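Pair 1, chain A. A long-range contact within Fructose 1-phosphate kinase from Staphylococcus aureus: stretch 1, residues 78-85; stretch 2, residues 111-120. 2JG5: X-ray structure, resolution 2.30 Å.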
# COMPACT_ATOMS: atom_id res chain seq x y z
N SER A 78 14.05 -11.45 -12.67
CA SER A 78 14.12 -10.00 -12.68
C SER A 78 15.50 -9.51 -12.27
O SER A 78 16.23 -10.18 -11.54
CB SER A 78 13.04 -9.39 -11.78
OG SER A 78 13.34 -9.55 -10.40
N ASN A 79 15.87 -8.34 -12.77
CA ASN A 79 17.16 -7.77 -12.46
C ASN A 79 16.96 -6.27 -12.40
O ASN A 79 17.58 -5.51 -13.15
CB ASN A 79 18.20 -8.21 -13.49
CG ASN A 79 19.63 -8.12 -12.99
OD1 ASN A 79 19.89 -7.83 -11.82
ND2 ASN A 79 20.58 -8.36 -13.88
N PHE A 80 16.04 -5.87 -11.52
CA PHE A 80 15.67 -4.48 -11.29
C PHE A 80 16.80 -3.67 -10.67
O PHE A 80 17.59 -4.18 -9.87
CB PHE A 80 14.45 -4.40 -10.37
CG PHE A 80 13.16 -4.82 -11.02
CD1 PHE A 80 12.47 -5.94 -10.56
CD2 PHE A 80 12.63 -4.10 -12.09
CE1 PHE A 80 11.26 -6.33 -11.15
CE2 PHE A 80 11.44 -4.49 -12.70
CZ PHE A 80 10.75 -5.60 -12.23
N ILE A 81 16.86 -2.40 -11.06
CA ILE A 81 17.81 -1.45 -10.49
C ILE A 81 17.20 -0.90 -9.21
O ILE A 81 16.11 -0.28 -9.25
CB ILE A 81 18.08 -0.25 -11.46
CG1 ILE A 81 18.54 -0.72 -12.84
CG2 ILE A 81 19.04 0.77 -10.81
CD1 ILE A 81 19.87 -1.49 -12.86
N GLU A 82 17.89 -1.12 -8.09
CA GLU A 82 17.43 -0.64 -6.79
C GLU A 82 17.45 0.87 -6.77
O GLU A 82 18.51 1.50 -6.98
CB GLU A 82 18.28 -1.22 -5.64
CG GLU A 82 17.70 -0.99 -4.21
CD GLU A 82 18.73 -1.20 -3.11
OE1 GLU A 82 18.72 -2.28 -2.48
OE2 GLU A 82 19.56 -0.29 -2.87
N VAL A 83 16.29 1.46 -6.56
CA VAL A 83 16.18 2.91 -6.36
C VAL A 83 15.90 3.21 -4.87
O VAL A 83 15.51 2.31 -4.12
CB VAL A 83 15.15 3.57 -7.33
CG1 VAL A 83 15.54 3.27 -8.78
CG2 VAL A 83 13.75 3.06 -7.08
N ASP A 84 16.11 4.46 -4.47
CA ASP A 84 16.11 4.87 -3.07
C ASP A 84 14.71 5.19 -2.50
O ASP A 84 14.56 5.42 -1.30
CB ASP A 84 17.04 6.08 -2.88
CG ASP A 84 18.43 5.85 -3.42
OD1 ASP A 84 18.96 4.73 -3.23
OD2 ASP A 84 19.00 6.78 -4.04
N GLU A 85 13.71 5.21 -3.37
CA GLU A 85 12.33 5.42 -2.93
C GLU A 85 11.42 4.24 -3.30
O GLU A 85 11.77 3.42 -4.16
CB GLU A 85 11.76 6.72 -3.50
CG GLU A 85 12.48 7.97 -3.02
CD GLU A 85 11.77 9.25 -3.41
OE1 GLU A 85 10.69 9.18 -4.04
OE2 GLU A 85 12.31 10.32 -3.09
N THR A 111 22.27 8.26 -12.06
CA THR A 111 23.16 7.14 -11.81
C THR A 111 22.43 5.79 -11.90
O THR A 111 22.97 4.81 -12.45
CB THR A 111 23.83 7.34 -10.43
OG1 THR A 111 24.92 8.25 -10.57
CG2 THR A 111 24.34 6.03 -9.84
N GLN A 112 21.22 5.74 -11.34
CA GLN A 112 20.38 4.56 -11.40
C GLN A 112 19.90 4.27 -12.82
O GLN A 112 19.93 3.12 -13.26
CB GLN A 112 19.22 4.69 -10.43
CG GLN A 112 19.61 4.31 -9.02
CD GLN A 112 18.87 5.07 -7.95
OE1 GLN A 112 17.90 5.79 -8.22
NE2 GLN A 112 19.33 4.92 -6.70
N PHE A 113 19.46 5.30 -13.53
CA PHE A 113 19.11 5.14 -14.94
C PHE A 113 20.31 4.65 -15.76
O PHE A 113 20.16 3.81 -16.66
CB PHE A 113 18.53 6.43 -15.55
CG PHE A 113 18.12 6.26 -16.98
CD1 PHE A 113 16.92 5.61 -17.30
CD2 PHE A 113 18.94 6.69 -18.02
CE1 PHE A 113 16.55 5.41 -18.62
CE2 PHE A 113 18.57 6.50 -19.34
CZ PHE A 113 17.38 5.86 -19.64
N GLU A 114 21.50 5.18 -15.44
CA GLU A 114 22.76 4.75 -16.05
C GLU A 114 23.03 3.26 -15.83
O GLU A 114 23.45 2.57 -16.77
CB GLU A 114 23.93 5.59 -15.52
CG GLU A 114 24.00 6.97 -16.13
CD GLU A 114 24.68 8.02 -15.25
OE1 GLU A 114 25.53 7.66 -14.39
OE2 GLU A 114 24.38 9.23 -15.43
N GLN A 115 22.75 2.77 -14.62
CA GLN A 115 22.78 1.33 -14.32
C GLN A 115 21.89 0.49 -15.24
O GLN A 115 22.28 -0.61 -15.64
CB GLN A 115 22.35 1.08 -12.87
CG GLN A 115 23.34 1.46 -11.80
CD GLN A 115 22.82 1.16 -10.41
OE1 GLN A 115 22.39 0.04 -10.11
NE2 GLN A 115 22.85 2.17 -9.54
N LEU A 116 20.70 1.00 -15.56
CA LEU A 116 19.78 0.32 -16.47
C LEU A 116 20.37 0.21 -17.87
O LEU A 116 20.34 -0.86 -18.47
CB LEU A 116 18.42 1.02 -16.53
CG LEU A 116 17.46 0.56 -17.63
CD1 LEU A 116 17.17 -0.93 -17.48
CD2 LEU A 116 16.16 1.37 -17.63
N LEU A 117 20.88 1.33 -18.38
CA LEU A 117 21.57 1.37 -19.66
C LEU A 117 22.77 0.43 -19.73
O LEU A 117 23.06 -0.13 -20.79
CB LEU A 117 22.05 2.79 -19.96
CG LEU A 117 21.05 3.93 -20.10
CD1 LEU A 117 21.78 5.21 -20.50
CD2 LEU A 117 19.93 3.58 -21.11
N GLN A 118 23.47 0.27 -18.60
CA GLN A 118 24.62 -0.63 -18.55
C GLN A 118 24.18 -2.07 -18.77
O GLN A 118 24.93 -2.87 -19.34
CB GLN A 118 25.40 -0.49 -17.23
CG GLN A 118 26.63 -1.42 -17.09
CD GLN A 118 27.79 -1.02 -17.99
OE1 GLN A 118 27.92 0.13 -18.39
NE2 GLN A 118 28.66 -1.99 -18.30
N GLN A 119 22.96 -2.40 -18.34
CA GLN A 119 22.38 -3.72 -18.57
C GLN A 119 22.03 -3.92 -20.03
O GLN A 119 22.20 -5.02 -20.56
CB GLN A 119 21.13 -3.92 -17.72
CG GLN A 119 21.40 -3.99 -16.24
CD GLN A 119 20.15 -4.25 -15.46
OE1 GLN A 119 19.07 -3.76 -15.80
NE2 GLN A 119 20.28 -5.03 -14.38
N ILE A 120 21.52 -2.87 -20.67
CA ILE A 120 21.17 -2.95 -22.09
C ILE A 120 22.44 -3.06 -22.93
O ILE A 120 22.44 -3.70 -23.98
CB ILE A 120 20.33 -1.74 -22.55
CG1 ILE A 120 19.17 -1.46 -21.57
CG2 ILE A 120 19.84 -1.93 -24.01
CD1 ILE A 120 18.14 -2.58 -21.39
O HOH W 1 16.96 -3.45 -14.49
O HOH W 2 16.41 6.64 -6.19

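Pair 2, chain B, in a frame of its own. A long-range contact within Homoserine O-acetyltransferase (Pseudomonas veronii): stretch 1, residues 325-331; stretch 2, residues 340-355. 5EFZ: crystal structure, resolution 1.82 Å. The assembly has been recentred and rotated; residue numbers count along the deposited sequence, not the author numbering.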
# COMPACT_ATOMS: atom_id res chain seq x y z
N PHE B 325 23.46 -8.48 6.13
CA PHE B 325 22.03 -8.17 6.09
C PHE B 325 21.53 -8.03 7.53
O PHE B 325 21.60 -8.98 8.32
CB PHE B 325 21.29 -9.29 5.34
CG PHE B 325 19.83 -8.99 5.07
CD1 PHE B 325 19.49 -7.93 4.25
CD2 PHE B 325 18.82 -9.80 5.60
CE1 PHE B 325 18.14 -7.66 3.96
CE2 PHE B 325 17.46 -9.53 5.33
CZ PHE B 325 17.13 -8.44 4.51
N ARG B 326 21.14 -6.81 7.90
CA ARG B 326 20.71 -6.52 9.26
C ARG B 326 19.37 -5.76 9.30
O ARG B 326 19.36 -4.56 9.50
CB ARG B 326 21.79 -5.72 9.98
CG ARG B 326 23.01 -6.61 10.34
CD ARG B 326 24.20 -5.84 10.75
NE ARG B 326 25.32 -6.70 11.16
CZ ARG B 326 25.89 -6.68 12.35
NH1 ARG B 326 25.44 -5.85 13.27
NH2 ARG B 326 26.92 -7.48 12.63
N PRO B 327 18.27 -6.48 9.13
CA PRO B 327 16.97 -5.78 9.13
C PRO B 327 16.70 -5.13 10.49
O PRO B 327 17.07 -5.72 11.53
CB PRO B 327 15.95 -6.90 8.88
CG PRO B 327 16.74 -8.07 8.40
CD PRO B 327 18.12 -7.93 9.01
N LEU B 328 16.05 -3.97 10.47
CA LEU B 328 15.58 -3.30 11.67
C LEU B 328 14.17 -3.79 11.97
O LEU B 328 13.31 -3.76 11.08
CB LEU B 328 15.56 -1.78 11.46
CG LEU B 328 16.96 -1.21 11.22
CD1 LEU B 328 16.82 0.23 10.83
CD2 LEU B 328 17.78 -1.32 12.51
N ARG B 329 13.90 -4.22 13.19
CA ARG B 329 12.60 -4.82 13.49
C ARG B 329 11.70 -3.68 13.97
O ARG B 329 11.94 -3.12 15.04
CB ARG B 329 12.71 -5.90 14.58
CG ARG B 329 13.52 -7.11 14.12
CD ARG B 329 13.98 -8.01 15.26
NE ARG B 329 14.67 -9.15 14.66
CZ ARG B 329 14.22 -10.40 14.65
NH1 ARG B 329 13.12 -10.73 15.30
NH2 ARG B 329 14.92 -11.34 14.02
N SER B 330 10.70 -3.32 13.17
CA SER B 330 9.78 -2.28 13.59
C SER B 330 8.46 -2.37 12.84
O SER B 330 8.45 -2.33 11.60
CB SER B 330 10.40 -0.88 13.34
OG SER B 330 9.43 0.11 13.67
N ILE B 331 7.36 -2.45 13.57
CA ILE B 331 6.05 -2.44 12.90
C ILE B 331 5.71 -1.04 12.41
O ILE B 331 4.67 -0.85 11.76
CB ILE B 331 4.93 -2.97 13.83
CG1 ILE B 331 4.76 -2.05 15.04
CG2 ILE B 331 5.20 -4.44 14.25
CD1 ILE B 331 3.54 -2.35 15.84
N THR B 340 9.79 7.58 15.34
CA THR B 340 8.65 7.24 16.18
C THR B 340 8.87 6.04 17.10
O THR B 340 8.19 5.88 18.12
CB THR B 340 7.41 6.93 15.30
OG1 THR B 340 7.81 6.03 14.25
CG2 THR B 340 6.91 8.23 14.65
N ASP B 341 9.80 5.17 16.71
CA ASP B 341 10.01 3.88 17.36
C ASP B 341 11.40 3.86 18.02
O ASP B 341 12.43 3.66 17.35
CB ASP B 341 9.88 2.76 16.34
CG ASP B 341 10.04 1.38 16.98
OD1 ASP B 341 10.49 1.26 18.15
OD2 ASP B 341 9.72 0.40 16.29
N ALA B 342 11.41 4.11 19.32
CA ALA B 342 12.66 4.17 20.07
C ALA B 342 13.37 2.80 20.11
O ALA B 342 14.59 2.76 20.21
CB ALA B 342 12.39 4.69 21.50
N GLN B 343 12.63 1.69 20.03
CA GLN B 343 13.28 0.35 19.97
C GLN B 343 14.11 0.24 18.70
O GLN B 343 15.24 -0.25 18.70
CB GLN B 343 12.26 -0.81 19.98
CG GLN B 343 11.49 -0.99 21.24
CD GLN B 343 12.21 -1.80 22.33
OE1 GLN B 343 12.64 -1.23 23.32
NE2 GLN B 343 12.24 -3.13 22.19
N MET B 344 13.51 0.66 17.60
CA MET B 344 14.19 0.65 16.32
C MET B 344 15.42 1.55 16.31
O MET B 344 16.48 1.16 15.81
CB MET B 344 13.21 1.07 15.21
CG MET B 344 13.69 0.73 13.81
SD MET B 344 13.18 1.96 12.58
CE MET B 344 14.35 3.22 13.15
N LEU B 345 15.31 2.76 16.86
CA LEU B 345 16.50 3.63 17.02
C LEU B 345 17.61 2.96 17.85
O LEU B 345 18.79 3.13 17.54
CB LEU B 345 16.13 4.96 17.67
CG LEU B 345 15.21 5.84 16.76
CD1 LEU B 345 14.90 7.15 17.43
CD2 LEU B 345 15.83 6.11 15.39
N ASP B 346 17.22 2.23 18.90
CA ASP B 346 18.20 1.55 19.74
C ASP B 346 18.90 0.45 18.93
O ASP B 346 20.12 0.33 18.98
CB ASP B 346 17.52 1.00 20.99
CG ASP B 346 18.51 0.42 21.97
OD1 ASP B 346 19.19 1.20 22.66
OD2 ASP B 346 18.58 -0.83 22.06
N GLN B 347 18.13 -0.32 18.15
CA GLN B 347 18.76 -1.34 17.29
C GLN B 347 19.72 -0.71 16.30
O GLN B 347 20.83 -1.21 16.06
CB GLN B 347 17.71 -2.13 16.52
CG GLN B 347 16.64 -2.80 17.31
CD GLN B 347 15.54 -3.29 16.36
OE1 GLN B 347 15.83 -3.87 15.30
NE2 GLN B 347 14.29 -3.01 16.71
N LEU B 348 19.28 0.38 15.69
CA LEU B 348 20.10 1.03 14.68
C LEU B 348 21.42 1.51 15.26
O LEU B 348 22.47 1.37 14.61
CB LEU B 348 19.35 2.21 14.06
CG LEU B 348 20.14 2.96 12.98
CD1 LEU B 348 20.49 2.03 11.83
CD2 LEU B 348 19.30 4.13 12.46
N ASP B 349 21.37 2.10 16.46
CA ASP B 349 22.60 2.61 17.08
C ASP B 349 23.58 1.48 17.31
O ASP B 349 24.82 1.66 17.14
CB ASP B 349 22.30 3.33 18.42
CG ASP B 349 21.96 4.81 18.23
OD1 ASP B 349 22.30 5.39 17.17
OD2 ASP B 349 21.34 5.41 19.15
N ALA B 350 23.04 0.33 17.71
CA ALA B 350 23.88 -0.84 18.01
C ALA B 350 24.56 -1.35 16.73
O ALA B 350 25.77 -1.64 16.72
CB ALA B 350 23.06 -1.94 18.68
N HIS B 351 23.79 -1.45 15.64
CA HIS B 351 24.36 -1.90 14.36
C HIS B 351 25.40 -0.88 13.86
O HIS B 351 26.50 -1.24 13.42
CB HIS B 351 23.28 -2.09 13.29
CG HIS B 351 22.36 -3.24 13.53
ND1 HIS B 351 22.81 -4.53 13.79
CD2 HIS B 351 21.01 -3.32 13.56
CE1 HIS B 351 21.78 -5.33 13.95
NE2 HIS B 351 20.67 -4.61 13.82
N LEU B 352 25.04 0.40 13.90
CA LEU B 352 25.97 1.42 13.41
C LEU B 352 27.27 1.49 14.23
O LEU B 352 28.34 1.73 13.67
CB LEU B 352 25.32 2.79 13.41
CG LEU B 352 24.23 3.06 12.35
CD1 LEU B 352 23.74 4.50 12.50
CD2 LEU B 352 24.72 2.77 10.92
N ALA B 353 27.17 1.30 15.54
CA ALA B 353 28.37 1.33 16.37
C ALA B 353 29.26 0.13 16.00
O ALA B 353 30.49 0.24 15.97
CB ALA B 353 27.99 1.31 17.87
N GLU B 354 28.64 -0.99 15.68
CA GLU B 354 29.39 -2.19 15.33
C GLU B 354 30.07 -1.96 13.98
O GLU B 354 31.23 -2.30 13.80
CB GLU B 354 28.48 -3.41 15.28
CG GLU B 354 29.22 -4.68 14.87
CD GLU B 354 28.37 -5.93 15.00
OE1 GLU B 354 27.28 -5.87 15.60
OE2 GLU B 354 28.82 -6.98 14.50
N LEU B 355 29.34 -1.34 13.06
CA LEU B 355 29.89 -1.02 11.74
C LEU B 355 31.09 -0.10 11.85
O LEU B 355 32.12 -0.32 11.19
CB LEU B 355 28.82 -0.37 10.85
CG LEU B 355 29.24 -0.00 9.43
CD1 LEU B 355 29.85 -1.21 8.72
CD2 LEU B 355 27.96 0.46 8.67
O HOH W 3 17.88 -5.14 14.23
O HOH W 4 10.33 -2.22 17.21

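In both pairs an extended segment lies against one side of a helix, and 14 central residues superpose with an RMSD of 0.8 Å. The matched positions that make the contact are N79(A) = R326(B), I81(A) = L328(B) and V83(A) = S330(B) on the segment, and Q112(A) = M344(B), Q115(A) = Q347(B), L116(A) = L348(B) and Q119(A) = H351(B) on the helix. Of these, N79(A) = R326(B), Q112(A) = M344(B), Q115(A) = Q347(B) and Q119(A) = H351(B) point toward the other stretch in both pairs; I81(A) and S330(B) do so while their matches L328(B) and V83(A) point sideways, and L116(A) = L348(B) are sideways in both.

The centre is apolar in both. I81(A), buried, sets CG1 4.1 Å from CB of L116(A). L328(B) starts sideways, but its end comes nearer: CD2 lies 4.2 Å from CB of L348(B), while its CB is 3.9 Å from CG of M344(B). A branched aliphatic side chain suits this place because it can spread over several helix residues without needing a polar partner. The matched leucines share the same rotamer, chi1 t and chi2 p.

One turn along the helix, Q119(A) and H351(B) place their side-chain centres only 0.6 Å apart, yet work differently. The amide of Q119(A) donates from NE2 to the backbone O of N79(A) at 3.0 Å, so the short asparagine serves chiefly through its main chain. In pair 2 the long R326(B) brings charge to the same position. Its NH1 donates to ND1 of H351(B) at 3.0 Å, and its NH2 forms a salt bridge with OE2 of E354(B) at 2.7 Å. Its CB also sits over the face of the H351(B) ring, 4.0 Å from the centroid, a CH-pi contact that a flat aromatic ring makes possible.

Q115(A) and Q347(B) are the same residue type in different roles. OE1 of Q115(A) approaches CG2 of I81(A) at 3.5 Å without a hydrogen bond across the stretches. Q347(B) instead uses both ends of its amide on one residue: OE1 accepts from N of R329(B) and NE2 donates to O of R329(B), each at 2.9 Å. A primary amide, donor and acceptor together, is well fitted to tie down an extended backbone.

At the remaining matched positions polarity is exchanged. In pair 1 the helix supplies the polar group: Q112(A) donates weakly from NE2 to OD2 of D84(A) at 3.3 Å, and its OE1 lies 3.5 Å from CG1 of V83(A). In pair 2 the helix residue is the flexible, apolar M344(B), whose CG lies 3.7 Å from CB of S330(B). The small serine turns its OG to OD2 of the N-cap residue D341(B), donating at 2.7 Å, while OD1 of D341(B) caps the helix.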